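PDB 5O1L: rubber oxygenase from Streptomyces sp., which cleaves the double bonds of poly(cis-1,4-isoprene) in natural and synthetic rubber by adding dioxygen, using a non-covalently bound heme b, to give oligo-isoprenoids with keto and aldehyde ends. Local coordinates for residues 57-62 / 98-103; 70-75 / 398-403; 139-144 / 292-297; 203-208 / 219-224. One frame throughout, in Å; residues are numbered along the deposited sequence. Where two conformers were deposited one is given.

Interaction 1. Residues 57-62 / 98-103; sequences EEADPV and REFMEH
F100 reaches from helix 95-104 to the first turn of helix 59-68, where the CB of A59 meets the outer end of its ring at 3.6 Å from CZ and just as near CE1. The approach is oblique to the ring. On the CD1 side, the carbonyl O of E58 lies 3.9 Å from CD1, and the CB of E58 rests 4.1 Å from CE1. Nearer the F100 backbone, V62 adds a looser touch, its CG2 4.3 Å from F100 CB. CG of F100 lies anti to the backbone N (chi1 167°), and the ring beyond it reaches A59. An alanine at F100 would probably open a gap beside A59 and deprive the E58 carbonyl of its aromatic neighbour.

One turn further on, H103 crosses E58 at about a right angle, the carboxylate and imidazole planes 72° apart. E58 OE2 stands 3.4 Å from H103 NE2, at the ring edge. The firm partner of this carboxylate is R195 of helix 187-204, which takes OE1 in a salt bridge. That helix also backs the apolar contact: A199 touches A59, while M196 and R195 touch F100. The arrangement is a helix-helix contact of an all-helical fold, in which a phenylalanine packs against an alanine over the helix that carries H198, the inferred axial ligand of the heme iron.

Interaction 2. Residues 70-75 / 398-403; sequences GEVPAV and IDIPDV
V72 and D402 both place a branch anti to the backbone N, CG1 in the valine (chi1 172°) and CG in the aspartate (chi1 -161°), and the two side chains slide past each other in opposite directions. The carboxylate thereby lies against the valine, with D402 OD2 3.6 Å from V72 CB and D402 CG close to both V72 CB and CG2. V72 CG1 meets the backbone of 398-403, 3.4 Å from the carbonyl O of I400. One turn on, V75 CG1 meets I400 CD1 at 3.7 Å; that isoleucine runs extended beyond CG1 (chi2 173°), which carries its CD1 out to the helix.

A single water ties the polar parts together. It accepts from V72 N at 3.1 Å, at the start of helix 72-79, and donates to D402 OD2 at 3.0 Å. The other carboxylate oxygen, OD1, takes a weak bond from V403 N at 2.8 Å. An alanine at D402 would probably leave this water without its acceptor and the last modelled residue, V403, freer to move. The carbonyl O of P401, buried here, finds no polar partner in the model.

I400 is further fixed by its backbone N, which donates to N76 OD1 of helix 72-79. The C-terminal segment is thus laid between helices: V72 and D402 touch I67 of helix 59-68, I400 touches L63 there, and I400 and P401 rest on A200 of helix 187-204.

Interaction 3. Residues 139-144 / 292-297; sequences GLMSTA and PILAHT
A144 and A295 join the end of helix 127-142 to the loop before helix 298-313, a helix-to-loop junction within the catalytic domain of the rubber oxygenase family. The link is a backbone bond from A295 N to A144 O, 2.8 Å long and nearly straight at 166°, lying in the carbonyl plane. L294 adds a CA-H...O contact to the same oxygen, and its side chain folds over this carbonyl: CG is anti to the carbonyl carbon (chi1 -65°), and CD2 comes within 3.6 Å of A144 O. The same methyl meets M141 CG at 4.1 Å, where the two side chains cross obliquely. M141 holds CG anti to its backbone N (chi1 -162°) and bends at chi3; the side chain also touches S233 and F237 of helix 224-244.

The hydroxyls of S142 and T143 turn back to their own helix, S142 OG donating to G139 O, T143 OG1 to L140 O; the threonine oxygen also bonds T304 OG1. T297 stands at the N-cap of the next helix, its OG1 taking G300 N. Two waters lie between the segments at T143 O. One of them also reaches T297 OG1 at 2.6 Å; the other accepts from T297 N at 2.9 Å.

Interaction 4. Residues 203-208 / 219-224; sequences HLLPQS and KIPISQ. With HEM (protoporphyrin IX containing Fe), chain C.
Two prolines, P206 and P221, carry this contact, their rings crossing at about a right angle with P206 CG 3.9 Å from P221 CD. P206 CG also comes up against the carbonyl O of K219, at 3.6 Å. L205 flanks P221 obliquely, its CB 4.1 Å from P221 CG and its CD1 against CG and CB of the same ring. W211 of helix 209-214 touches both L205 and P221.

P206 stands in the 3-10 turn that follows helix 187-204, while P221 belongs to the loop that leads into helix 224-244, with S223 at its N-cap. Of the two segments, I222 is the residue that belongs to the heme pocket. It keeps CG1 anti to its carbonyl carbon, and CG1 lies 3.7 Å from heme CAC, while its CD1 comes equally near heme CHD. Its side chain also touches H198, the inferred axial ligand, and its carbonyl is taken by R202.

Within 203-208, Q207 folds back onto the helix end. Its NE2 donates to H203 O at 2.9 Å with an angle of 161°, from above the carbonyl plane, and sits over one face of the H203 ring, offset toward the rim.

How the interactions relate
Interactions 1, 2 and 4 lie on one side of the chain's centre, their centres 15 to 18 Å apart, and all three border helix 187-204, which carries H198. Helix 59-68, which carries one segment of interaction 1, packs against interaction 2, and the segments of those two alternate along the chain. Interactions 2 and 4 touch directly, L204 CD1 packing 3.6 Å from D402 O, so the last modelled residues lie against the end of that helix. Interaction 3 stands apart, its centre 31, 30 and 19 Å from those of interactions 1, 2 and 4. Its segments bracket interaction 4 within the catalytic domain, while 70-75 and 398-403 enclose both. Segments from both chain ends thus gather around the heme-bearing core.

Interaction 1. Residues 57-62 / 98-103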
loop_
_atom_site.group_PDB
_atom_site.type_symbol
_atom_site.label_atom_id
_atom_site.label_comp_id
_atom_site.label_asym_id
_atom_site.label_seq_id
_atom_site.Cartn_x
_atom_site.Cartn_y
_atom_site.Cartn_z
ATOM N N GLU A 57 -3.149 13.558 14.936
ATOM C CA GLU A 57 -3.101 14.608 15.936
ATOM C C GLU A 57 -1.690 15.072 16.267
ATOM O O GLU A 57 -1.501 16.277 16.488
ATOM C CB GLU A 57 -3.757 14.112 17.251
ATOM C CG GLU A 57 -4.035 15.214 18.231
ATOM C CD GLU A 57 -4.967 14.753 19.348
ATOM O OE1 GLU A 57 -5.793 15.575 19.831
ATOM O OE2 GLU A 57 -4.874 13.561 19.752
ATOM N N GLU A 58 -0.721 14.175 16.237
ATOM C CA GLU A 58 0.659 14.504 16.530
ATOM C C GLU A 58 1.345 15.149 15.331
ATOM O O GLU A 58 2.076 16.130 15.484
ATOM C CB GLU A 58 1.488 13.287 16.953
ATOM C CG GLU A 58 1.000 12.664 18.262
ATOM C CD GLU A 58 1.571 11.278 18.548
ATOM O OE1 GLU A 58 2.071 10.578 17.652
ATOM O OE2 GLU A 58 1.492 10.819 19.694
ATOM N N ALA A 59 1.182 14.603 14.146
ATOM C CA ALA A 59 1.915 15.082 12.977
ATOM C C ALA A 59 1.299 16.328 12.333
ATOM O O ALA A 59 1.994 17.182 11.807
ATOM C CB ALA A 59 2.040 14.008 11.904
ATOM N N ASP A 60 -0.004 16.446 12.327
ATOM C CA ASP A 60 -0.663 17.450 11.528
ATOM C C ASP A 60 -0.229 18.896 11.900
ATOM O O ASP A 60 0.139 19.642 10.999
ATOM C CB ASP A 60 -2.183 17.253 11.524
ATOM C CG ASP A 60 -2.639 16.007 10.729
ATOM O OD1 ASP A 60 -1.879 15.507 9.899
ATOM O OD2 ASP A 60 -3.801 15.587 10.959
ATOM N N PRO A 61 -0.277 19.233 13.181
ATOM C CA PRO A 61 0.114 20.623 13.536
ATOM C C PRO A 61 1.594 20.895 13.308
ATOM O O PRO A 61 1.951 22.039 12.970
ATOM C CB PRO A 61 -0.240 20.722 15.015
ATOM C CG PRO A 61 -0.506 19.328 15.494
ATOM C CD PRO A 61 -0.858 18.490 14.330
ATOM N N VAL A 62 2.432 19.885 13.478
ATOM C CA VAL A 62 3.863 20.040 13.242
ATOM C C VAL A 62 4.144 20.345 11.797
ATOM O O VAL A 62 4.908 21.300 11.445
ATOM C CB VAL A 62 4.672 18.855 13.773
ATOM C CG1 VAL A 62 6.139 19.019 13.367
ATOM C CG2 VAL A 62 4.494 18.756 15.312
ATOM N N ARG A 98 11.892 17.770 15.156
ATOM C CA ARG A 98 12.792 16.810 15.774
ATOM C C ARG A 98 12.081 15.986 16.867
ATOM O O ARG A 98 12.165 14.740 16.864
ATOM C CB ARG A 98 14.024 17.478 16.382
ATOM C CG ARG A 98 14.971 16.445 16.995
ATOM C CD ARG A 98 16.274 16.984 17.579
ATOM N NE ARG A 98 16.130 18.239 18.286
ATOM C CZ ARG A 98 15.581 18.472 19.482
ATOM N NH1 ARG A 98 15.011 17.515 20.222
ATOM N NH2 ARG A 98 15.605 19.725 19.941
ATOM N N GLU A 99 11.351 16.663 17.718
ATOM C CA GLU A 99 10.651 15.989 18.802
ATOM C C GLU A 99 9.612 15.008 18.229
ATOM O O GLU A 99 9.540 13.871 18.699
ATOM C CB GLU A 99 9.967 17.023 19.700
ATOM C CG GLU A 99 9.104 16.544 20.828
ATOM C CD GLU A 99 8.684 17.720 21.707
ATOM O OE1 GLU A 99 7.694 18.418 21.379
ATOM O OE2 GLU A 99 9.413 17.986 22.683
ATOM N N PHE A 100 8.868 15.465 17.228
ATOM C CA PHE A 100 7.888 14.580 16.547
ATOM C C PHE A 100 8.594 13.365 16.027
ATOM O O PHE A 100 8.095 12.214 16.220
ATOM C CB PHE A 100 7.127 15.300 15.451
ATOM C CG PHE A 100 6.365 14.358 14.558
ATOM C CD1 PHE A 100 5.176 13.814 15.046
ATOM C CD2 PHE A 100 6.895 13.907 13.333
ATOM C CE1 PHE A 100 4.523 12.884 14.289
ATOM C CE2 PHE A 100 6.215 12.924 12.622
ATOM C CZ PHE A 100 5.027 12.460 13.110
ATOM N N MET A 101 9.693 13.516 15.323
ATOM C CA MET A 101 10.350 12.390 14.649
ATOM C C MET A 101 10.940 11.411 15.628
ATOM O O MET A 101 10.903 10.186 15.402
ATOM C CB MET A 101 11.446 12.876 13.653
ATOM C CG MET A 101 10.821 13.573 12.500
ATOM S SD MET A 101 12.034 14.187 11.296
ATOM C CE MET A 101 12.405 12.593 10.555
ATOM N N GLU A 102 11.460 11.923 16.735
ATOM C CA GLU A 102 12.053 11.050 17.750
ATOM C C GLU A 102 10.962 10.137 18.359
ATOM O O GLU A 102 11.239 8.990 18.675
ATOM C CB GLU A 102 12.806 11.890 18.825
ATOM C CG GLU A 102 14.305 12.034 18.482
ATOM C CD GLU A 102 15.018 10.635 18.349
ATOM O OE1 GLU A 102 14.894 9.846 19.331
ATOM O OE2 GLU A 102 15.670 10.233 17.281
ATOM N N HIS A 103 9.763 10.676 18.523
ATOM C CA HIS A 103 8.645 9.896 19.009
ATOM C C HIS A 103 8.103 8.941 17.937
ATOM O O HIS A 103 7.859 7.749 18.213
ATOM C CB HIS A 103 7.563 10.881 19.450
ATOM C CG HIS A 103 6.386 10.230 20.103
ATOM N ND1 HIS A 103 6.506 9.499 21.267
ATOM C CD2 HIS A 103 5.071 10.211 19.772
ATOM C CE1 HIS A 103 5.318 9.054 21.632
ATOM N NE2 HIS A 103 4.430 9.472 20.742
#

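Interaction 2. Residues 70-75 / 398-403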
loop_
_atom_site.group_PDB
_atom_site.type_symbol
_atom_site.label_atom_id
_atom_site.label_comp_id
_atom_site.label_asym_id
_atom_site.label_seq_id
_atom_site.Cartn_x
_atom_site.Cartn_y
_atom_site.Cartn_z
ATOM N N GLY A 70 8.183 28.180 6.174
ATOM C CA GLY A 70 9.063 28.128 5.035
ATOM C C GLY A 70 10.246 27.193 5.190
ATOM O O GLY A 70 11.258 27.318 4.509
ATOM N N GLU A 71 10.095 26.174 6.040
ATOM C CA GLU A 71 11.192 25.286 6.382
ATOM C C GLU A 71 11.249 24.020 5.520
ATOM O O GLU A 71 12.220 23.257 5.683
ATOM C CB GLU A 71 11.128 24.925 7.829
ATOM C CG GLU A 71 11.430 26.121 8.691
ATOM C CD GLU A 71 11.085 25.943 10.120
ATOM O OE1 GLU A 71 10.607 24.861 10.513
ATOM O OE2 GLU A 71 11.275 26.916 10.885
ATOM N N VAL A 72 10.363 23.849 4.544
ATOM C CA VAL A 72 10.368 22.608 3.779
ATOM C C VAL A 72 11.672 22.384 3.000
ATOM O O VAL A 72 12.237 21.281 3.057
ATOM C CB VAL A 72 9.094 22.417 2.925
ATOM C CG1 VAL A 72 9.200 21.210 1.993
ATOM C CG2 VAL A 72 7.904 22.247 3.877
ATOM N N PRO A 73 12.194 23.389 2.277
ATOM C CA PRO A 73 13.409 23.055 1.472
ATOM C C PRO A 73 14.609 22.586 2.346
ATOM O O PRO A 73 15.255 21.587 2.010
ATOM C CB PRO A 73 13.690 24.397 0.732
ATOM C CG PRO A 73 12.345 25.027 0.626
ATOM C CD PRO A 73 11.616 24.705 1.911
ATOM N N ALA A 74 14.819 23.238 3.463
ATOM C CA ALA A 74 15.880 22.861 4.397
ATOM C C ALA A 74 15.624 21.518 5.040
ATOM O O ALA A 74 16.495 20.680 5.065
ATOM C CB ALA A 74 16.076 23.914 5.464
ATOM N N VAL A 75 14.409 21.329 5.521
ATOM C CA VAL A 75 14.015 20.027 6.052
ATOM C C VAL A 75 14.203 18.941 5.035
ATOM O O VAL A 75 14.741 17.892 5.372
ATOM C CB VAL A 75 12.560 20.045 6.589
ATOM C CG1 VAL A 75 12.100 18.610 6.919
ATOM C CG2 VAL A 75 12.460 20.842 7.833
ATOM N N ILE A 398 12.097 10.357 0.031
ATOM C CA ILE A 398 10.728 10.835 0.162
ATOM C C ILE A 398 10.808 12.253 0.662
ATOM O O ILE A 398 11.299 12.511 1.778
ATOM C CB ILE A 398 9.951 9.942 1.134
ATOM C CG1 ILE A 398 9.848 8.541 0.590
ATOM C CG2 ILE A 398 8.583 10.536 1.472
ATOM C CD1 ILE A 398 9.193 7.569 1.575
ATOM N N ASP A 399 10.312 13.175 -0.155
ATOM C CA ASP A 399 10.348 14.614 0.192
ATOM C C ASP A 399 8.992 15.090 0.654
ATOM O O ASP A 399 7.982 14.663 0.131
ATOM C CB ASP A 399 10.726 15.437 -1.022
ATOM C CG ASP A 399 12.237 15.320 -1.391
ATOM O OD1 ASP A 399 13.156 15.092 -0.518
ATOM O OD2 ASP A 399 12.515 15.517 -2.588
ATOM N N ILE A 400 8.980 16.019 1.556
ATOM C CA ILE A 400 7.773 16.693 2.006
ATOM C C ILE A 400 7.350 17.631 0.908
ATOM O O ILE A 400 8.187 18.368 0.391
ATOM C CB ILE A 400 8.013 17.488 3.294
ATOM C CG1 ILE A 400 8.502 16.585 4.408
ATOM C CG2 ILE A 400 6.748 18.271 3.726
ATOM C CD1 ILE A 400 8.908 17.314 5.648
ATOM N N PRO A 401 6.078 17.637 0.506
ATOM C CA PRO A 401 5.637 18.633 -0.485
ATOM C C PRO A 401 5.481 20.013 0.161
ATOM O O PRO A 401 5.303 20.147 1.360
ATOM C CB PRO A 401 4.252 18.149 -0.887
ATOM C CG PRO A 401 3.802 17.284 0.256
ATOM C CD PRO A 401 5.019 16.644 0.855
ATOM N N ASP A 402 5.430 21.057 -0.644
ATOM C CA ASP A 402 5.184 22.395 -0.106
ATOM C C ASP A 402 4.101 23.112 -0.955
ATOM O O ASP A 402 3.377 22.460 -1.745
ATOM C CB ASP A 402 6.556 23.092 -0.171
ATOM C CG ASP A 402 6.665 24.317 0.729
ATOM O OD1 ASP A 402 5.692 24.661 1.432
ATOM O OD2 ASP A 402 7.759 24.943 0.684
ATOM N N VAL A 403 3.959 24.430 -0.806
ATOM C CA VAL A 403 3.215 25.314 -1.763
ATOM C C VAL A 403 1.711 25.236 -1.583
ATOM O O VAL A 403 1.081 26.234 -1.238
ATOM C CB VAL A 403 3.610 25.182 -3.280
ATOM C CG1 VAL A 403 5.121 25.106 -3.455
ATOM C CG2 VAL A 403 2.886 24.054 -4.027
HETATM O O HOH W 1 7.947 25.584 3.613
#

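Interaction 3. Residues 139-144 / 292-297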
loop_
_atom_site.group_PDB
_atom_site.type_symbol
_atom_site.label_atom_id
_atom_site.label_comp_id
_atom_site.label_asym_id
_atom_site.label_seq_id
_atom_site.Cartn_x
_atom_site.Cartn_y
_atom_site.Cartn_z
ATOM N N GLY A 139 -2.196 -1.921 -7.057
ATOM C CA GLY A 139 -1.948 -0.667 -7.790
ATOM C C GLY A 139 -3.091 -0.278 -8.713
ATOM O O GLY A 139 -3.552 0.846 -8.693
ATOM N N LEU A 140 -3.622 -1.215 -9.491
ATOM C CA LEU A 140 -4.798 -0.948 -10.303
ATOM C C LEU A 140 -6.050 -0.780 -9.461
ATOM O O LEU A 140 -6.876 0.098 -9.740
ATOM C CB LEU A 140 -5.017 -2.036 -11.364
ATOM C CG LEU A 140 -4.081 -1.892 -12.553
ATOM C CD1 LEU A 140 -3.945 -3.132 -13.439
ATOM C CD2 LEU A 140 -4.490 -0.687 -13.393
ATOM N N MET A 141 -6.224 -1.574 -8.390
ATOM C CA MET A 141 -7.375 -1.380 -7.558
ATOM C C MET A 141 -7.421 0.015 -7.002
ATOM O O MET A 141 -8.536 0.521 -6.792
ATOM C CB MET A 141 -7.375 -2.388 -6.383
ATOM C CG MET A 141 -8.735 -2.494 -5.766
ATOM S SD MET A 141 -8.789 -3.284 -4.177
ATOM C CE MET A 141 -7.672 -4.659 -4.348
ATOM N N SER A 142 -6.275 0.620 -6.706
ATOM C CA SER A 142 -6.223 1.959 -6.125
ATOM C C SER A 142 -6.922 2.999 -7.016
ATOM O O SER A 142 -7.523 3.950 -6.492
ATOM C CB SER A 142 -4.821 2.367 -5.860
ATOM O OG SER A 142 -4.197 2.862 -7.047
ATOM N N THR A 143 -6.964 2.726 -8.305
ATOM C CA THR A 143 -7.647 3.654 -9.264
ATOM C C THR A 143 -9.142 3.538 -9.202
ATOM O O THR A 143 -9.864 4.410 -9.754
ATOM C CB THR A 143 -7.114 3.474 -10.712
ATOM O OG1 THR A 143 -7.573 2.220 -11.274
ATOM C CG2 THR A 143 -5.630 3.546 -10.762
ATOM N N ALA A 144 -9.658 2.549 -8.468
ATOM C CA ALA A 144 -11.064 2.437 -8.126
ATOM C C ALA A 144 -11.407 2.867 -6.690
ATOM O O ALA A 144 -12.533 2.704 -6.268
ATOM C CB ALA A 144 -11.575 1.034 -8.383
ATOM N N PRO A 292 -17.515 -1.968 -0.821
ATOM C CA PRO A 292 -18.598 -1.043 -1.196
ATOM C C PRO A 292 -18.199 0.350 -1.681
ATOM O O PRO A 292 -19.047 1.080 -2.212
ATOM C CB PRO A 292 -19.395 -0.885 0.106
ATOM C CG PRO A 292 -18.960 -1.998 0.969
ATOM C CD PRO A 292 -17.516 -2.180 0.651
ATOM N N ILE A 293 -16.954 0.767 -1.517
ATOM C CA ILE A 293 -16.543 2.079 -1.946
ATOM C C ILE A 293 -15.867 2.097 -3.280
ATOM O O ILE A 293 -15.623 3.208 -3.802
ATOM C CB ILE A 293 -15.768 2.900 -0.886
ATOM C CG1 ILE A 293 -14.415 2.290 -0.469
ATOM C CG2 ILE A 293 -16.650 3.070 0.352
ATOM C CD1 ILE A 293 -13.347 2.338 -1.491
ATOM N N LEU A 294 -15.561 0.916 -3.845
ATOM C CA LEU A 294 -14.859 0.856 -5.121
ATOM C C LEU A 294 -15.797 1.429 -6.194
ATOM O O LEU A 294 -16.963 1.086 -6.256
ATOM C CB LEU A 294 -14.434 -0.552 -5.520
ATOM C CG LEU A 294 -13.382 -1.153 -4.564
ATOM C CD1 LEU A 294 -13.167 -2.611 -4.970
ATOM C CD2 LEU A 294 -12.074 -0.431 -4.527
ATOM N N ALA A 295 -15.259 2.356 -6.944
ATOM C CA ALA A 295 -16.042 3.100 -7.935
ATOM C C ALA A 295 -15.138 3.682 -8.967
ATOM O O ALA A 295 -14.083 4.181 -8.674
ATOM C CB ALA A 295 -16.855 4.180 -7.287
ATOM N N HIS A 296 -15.631 3.737 -10.224
ATOM C CA HIS A 296 -14.965 4.483 -11.218
ATOM C C HIS A 296 -15.081 5.973 -10.940
ATOM O O HIS A 296 -16.151 6.439 -10.530
ATOM C CB HIS A 296 -15.623 4.169 -12.570
ATOM C CG HIS A 296 -15.012 4.889 -13.711
ATOM N ND1 HIS A 296 -15.410 6.168 -14.067
ATOM C CD2 HIS A 296 -13.985 4.562 -14.534
ATOM C CE1 HIS A 296 -14.696 6.567 -15.102
ATOM N NE2 HIS A 296 -13.845 5.607 -15.421
ATOM N N THR A 297 -14.019 6.722 -11.192
ATOM C CA THR A 297 -14.047 8.151 -11.121
ATOM C C THR A 297 -13.298 8.681 -12.341
ATOM O O THR A 297 -12.432 7.995 -12.867
ATOM C CB THR A 297 -13.354 8.721 -9.850
ATOM O OG1 THR A 297 -11.987 8.253 -9.793
ATOM C CG2 THR A 297 -14.116 8.357 -8.626
HETATM O O HOH W 2 -11.773 6.012 -8.443
HETATM O O HOH W 3 -11.762 4.891 -11.644
#

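Interaction 4. Residues 203-208 / 219-224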
loop_
_atom_site.group_PDB
_atom_site.type_symbol
_atom_site.label_atom_id
_atom_site.label_comp_id
_atom_site.label_asym_id
_atom_site.label_seq_id
_atom_site.Cartn_x
_atom_site.Cartn_y
_atom_site.Cartn_z
ATOM N N HIS A 203 -2.557 19.537 5.131
ATOM C CA HIS A 203 -2.507 21.000 5.151
ATOM C C HIS A 203 -2.685 21.587 3.742
ATOM O O HIS A 203 -3.329 22.643 3.568
ATOM C CB HIS A 203 -1.201 21.406 5.779
ATOM C CG HIS A 203 -1.069 22.882 6.037
ATOM N ND1 HIS A 203 -0.083 23.648 5.465
ATOM C CD2 HIS A 203 -1.810 23.715 6.806
ATOM C CE1 HIS A 203 -0.226 24.904 5.859
ATOM N NE2 HIS A 203 -1.282 24.979 6.647
ATOM N N LEU A 204 -2.182 20.924 2.715
ATOM C CA LEU A 204 -2.137 21.442 1.349
ATOM C C LEU A 204 -3.392 21.223 0.549
ATOM O O LEU A 204 -3.887 22.162 -0.095
ATOM C CB LEU A 204 -0.942 20.863 0.577
ATOM C CG LEU A 204 0.353 21.338 1.222
ATOM C CD1 LEU A 204 1.530 20.571 0.664
ATOM C CD2 LEU A 204 0.565 22.836 1.002
ATOM N N LEU A 205 -3.927 19.995 0.513
ATOM C CA LEU A 205 -5.011 19.683 -0.402
ATOM C C LEU A 205 -6.272 20.542 -0.155
ATOM O O LEU A 205 -6.939 20.842 -1.144
ATOM C CB LEU A 205 -5.373 18.189 -0.418
ATOM C CG LEU A 205 -4.661 17.339 -1.425
ATOM C CD1 LEU A 205 -5.071 15.848 -1.299
ATOM C CD2 LEU A 205 -4.810 17.757 -2.892
ATOM N N PRO A 206 -6.619 20.843 1.125
ATOM C CA PRO A 206 -7.817 21.684 1.285
ATOM C C PRO A 206 -7.673 23.070 0.684
ATOM O O PRO A 206 -8.682 23.737 0.491
ATOM C CB PRO A 206 -8.010 21.724 2.789
ATOM C CG PRO A 206 -7.461 20.416 3.243
ATOM C CD PRO A 206 -6.186 20.355 2.453
ATOM N N GLN A 207 -6.453 23.460 0.367
ATOM C CA GLN A 207 -6.203 24.729 -0.357
ATOM C C GLN A 207 -6.344 24.570 -1.880
ATOM O O GLN A 207 -6.192 25.570 -2.607
ATOM C CB GLN A 207 -4.839 25.326 0.082
ATOM C CG GLN A 207 -4.691 25.514 1.604
ATOM C CD GLN A 207 -3.338 26.077 2.038
ATOM O OE1 GLN A 207 -2.918 27.127 1.566
ATOM N NE2 GLN A 207 -2.637 25.374 2.943
ATOM N N SER A 208 -6.684 23.390 -2.392
ATOM C CA SER A 208 -6.913 23.144 -3.826
ATOM C C SER A 208 -8.396 23.162 -4.105
ATOM O O SER A 208 -9.126 22.326 -3.630
ATOM C CB SER A 208 -6.355 21.776 -4.254
ATOM O OG SER A 208 -7.037 21.238 -5.399
ATOM N N LYS A 219 -13.557 17.328 4.791
ATOM C CA LYS A 219 -12.863 18.602 4.944
ATOM C C LYS A 219 -11.356 18.481 4.879
ATOM O O LYS A 219 -10.667 19.425 4.405
ATOM C CB LYS A 219 -13.274 19.287 6.243
ATOM C CG LYS A 219 -14.745 19.766 6.241
ATOM C CD LYS A 219 -14.900 21.048 5.411
ATOM C CE LYS A 219 -16.301 21.625 5.386
ATOM N NZ LYS A 219 -17.230 20.717 4.626
ATOM N N ILE A 220 -10.808 17.327 5.296
ATOM C CA ILE A 220 -9.365 17.131 5.377
ATOM C C ILE A 220 -9.127 15.724 4.811
ATOM O O ILE A 220 -9.870 14.797 5.186
ATOM C CB ILE A 220 -8.916 17.127 6.846
ATOM C CG1 ILE A 220 -9.413 18.421 7.561
ATOM C CG2 ILE A 220 -7.415 16.840 6.994
ATOM C CD1 ILE A 220 -9.033 18.487 9.007
ATOM N N PRO A 221 -8.166 15.562 3.922
ATOM C CA PRO A 221 -7.994 14.252 3.301
ATOM C C PRO A 221 -7.216 13.292 4.245
ATOM O O PRO A 221 -6.636 13.677 5.245
ATOM C CB PRO A 221 -7.100 14.559 2.111
ATOM C CG PRO A 221 -6.256 15.666 2.629
ATOM C CD PRO A 221 -7.180 16.542 3.429
ATOM N N ILE A 222 -7.205 12.043 3.820
ATOM C CA ILE A 222 -6.380 11.005 4.421
ATOM C C ILE A 222 -6.744 10.808 5.892
ATOM O O ILE A 222 -5.912 10.906 6.807
ATOM C CB ILE A 222 -4.844 11.196 4.240
ATOM C CG1 ILE A 222 -4.446 11.826 2.911
ATOM C CG2 ILE A 222 -4.157 9.832 4.410
ATOM C CD1 ILE A 222 -2.982 12.059 2.778
ATOM N N SER A 223 -8.000 10.515 6.137
ATOM C CA SER A 223 -8.406 10.151 7.505
ATOM C C SER A 223 -7.853 8.766 7.871
ATOM O O SER A 223 -7.385 8.028 6.996
ATOM C CB SER A 223 -9.938 10.118 7.631
ATOM O OG SER A 223 -10.455 9.045 6.885
ATOM N N GLN A 224 -7.877 8.443 9.150
ATOM C CA GLN A 224 -7.509 7.106 9.654
ATOM C C GLN A 224 -8.297 6.048 8.891
ATOM O O GLN A 224 -7.762 4.980 8.546
ATOM C CB GLN A 224 -7.832 6.982 11.144
ATOM C CG GLN A 224 -6.986 7.877 12.054
ATOM C CD GLN A 224 -5.675 7.278 12.408
ATOM O OE1 GLN A 224 -4.638 7.984 12.463
ATOM N NE2 GLN A 224 -5.654 5.990 12.581
HETATM C CHA HEM C . 2.303 9.890 -0.254
HETATM C CHB HEM C . 2.183 5.426 1.358
HETATM C CHC HEM C . -2.489 5.893 2.298
HETATM C CHD HEM C . -2.506 9.930 -0.251
HETATM C C1A HEM C . 2.625 8.650 0.170
HETATM C C2A HEM C . 3.986 8.167 0.133
HETATM C C3A HEM C . 3.943 6.894 0.547
HETATM C C4A HEM C . 2.632 6.585 0.891
HETATM C CMA HEM C . 5.150 5.991 0.624
HETATM C CAA HEM C . 5.258 8.924 -0.320
HETATM C CBA HEM C . 5.392 8.848 -1.853
HETATM C CGA HEM C . 6.788 9.169 -2.245
HETATM O O1A HEM C . 7.027 10.382 -2.243
HETATM O O2A HEM C . 7.617 8.216 -2.517
HETATM C C1B HEM C . 0.887 5.174 1.797
HETATM C C2B HEM C . 0.509 3.935 2.385
HETATM C C3B HEM C . -0.777 4.022 2.688
HETATM C C4B HEM C . -1.239 5.330 2.251
HETATM C CMB HEM C . 1.395 2.736 2.650
HETATM C CAB HEM C . -1.729 3.177 3.365
HETATM C CBB HEM C . -1.486 1.883 3.925
HETATM C C1C HEM C . -2.924 7.056 1.682
HETATM C C2C HEM C . -4.333 7.379 1.541
HETATM C C3C HEM C . -4.298 8.538 0.836
HETATM C C4C HEM C . -2.909 8.813 0.515
HETATM C CMC HEM C . -5.492 6.655 2.161
HETATM C CAC HEM C . -5.446 9.339 0.383
HETATM C CBC HEM C . -6.796 9.240 0.703
HETATM C C1D HEM C . -1.193 10.253 -0.477
HETATM C C2D HEM C . -0.759 11.498 -1.142
HETATM C C3D HEM C . 0.569 11.505 -1.155
HETATM C C4D HEM C . 0.983 10.285 -0.459
HETATM C CMD HEM C . -1.719 12.456 -1.739
HETATM C CAD HEM C . 1.495 12.578 -1.778
HETATM C CBD HEM C . 1.670 12.223 -3.249
HETATM C CGD HEM C . 2.520 13.312 -3.914
HETATM O O1D HEM C . 3.618 12.954 -4.395
HETATM O O2D HEM C . 2.169 14.520 -3.992
HETATM N NA HEM C . 1.811 7.683 0.668
HETATM N NB HEM C . -0.209 5.942 1.724
HETATM N NC HEM C . -2.061 7.899 1.038
HETATM N ND HEM C . -0.104 9.594 -0.011
HETATM FE FE HEM C . -0.146 7.806 0.875
#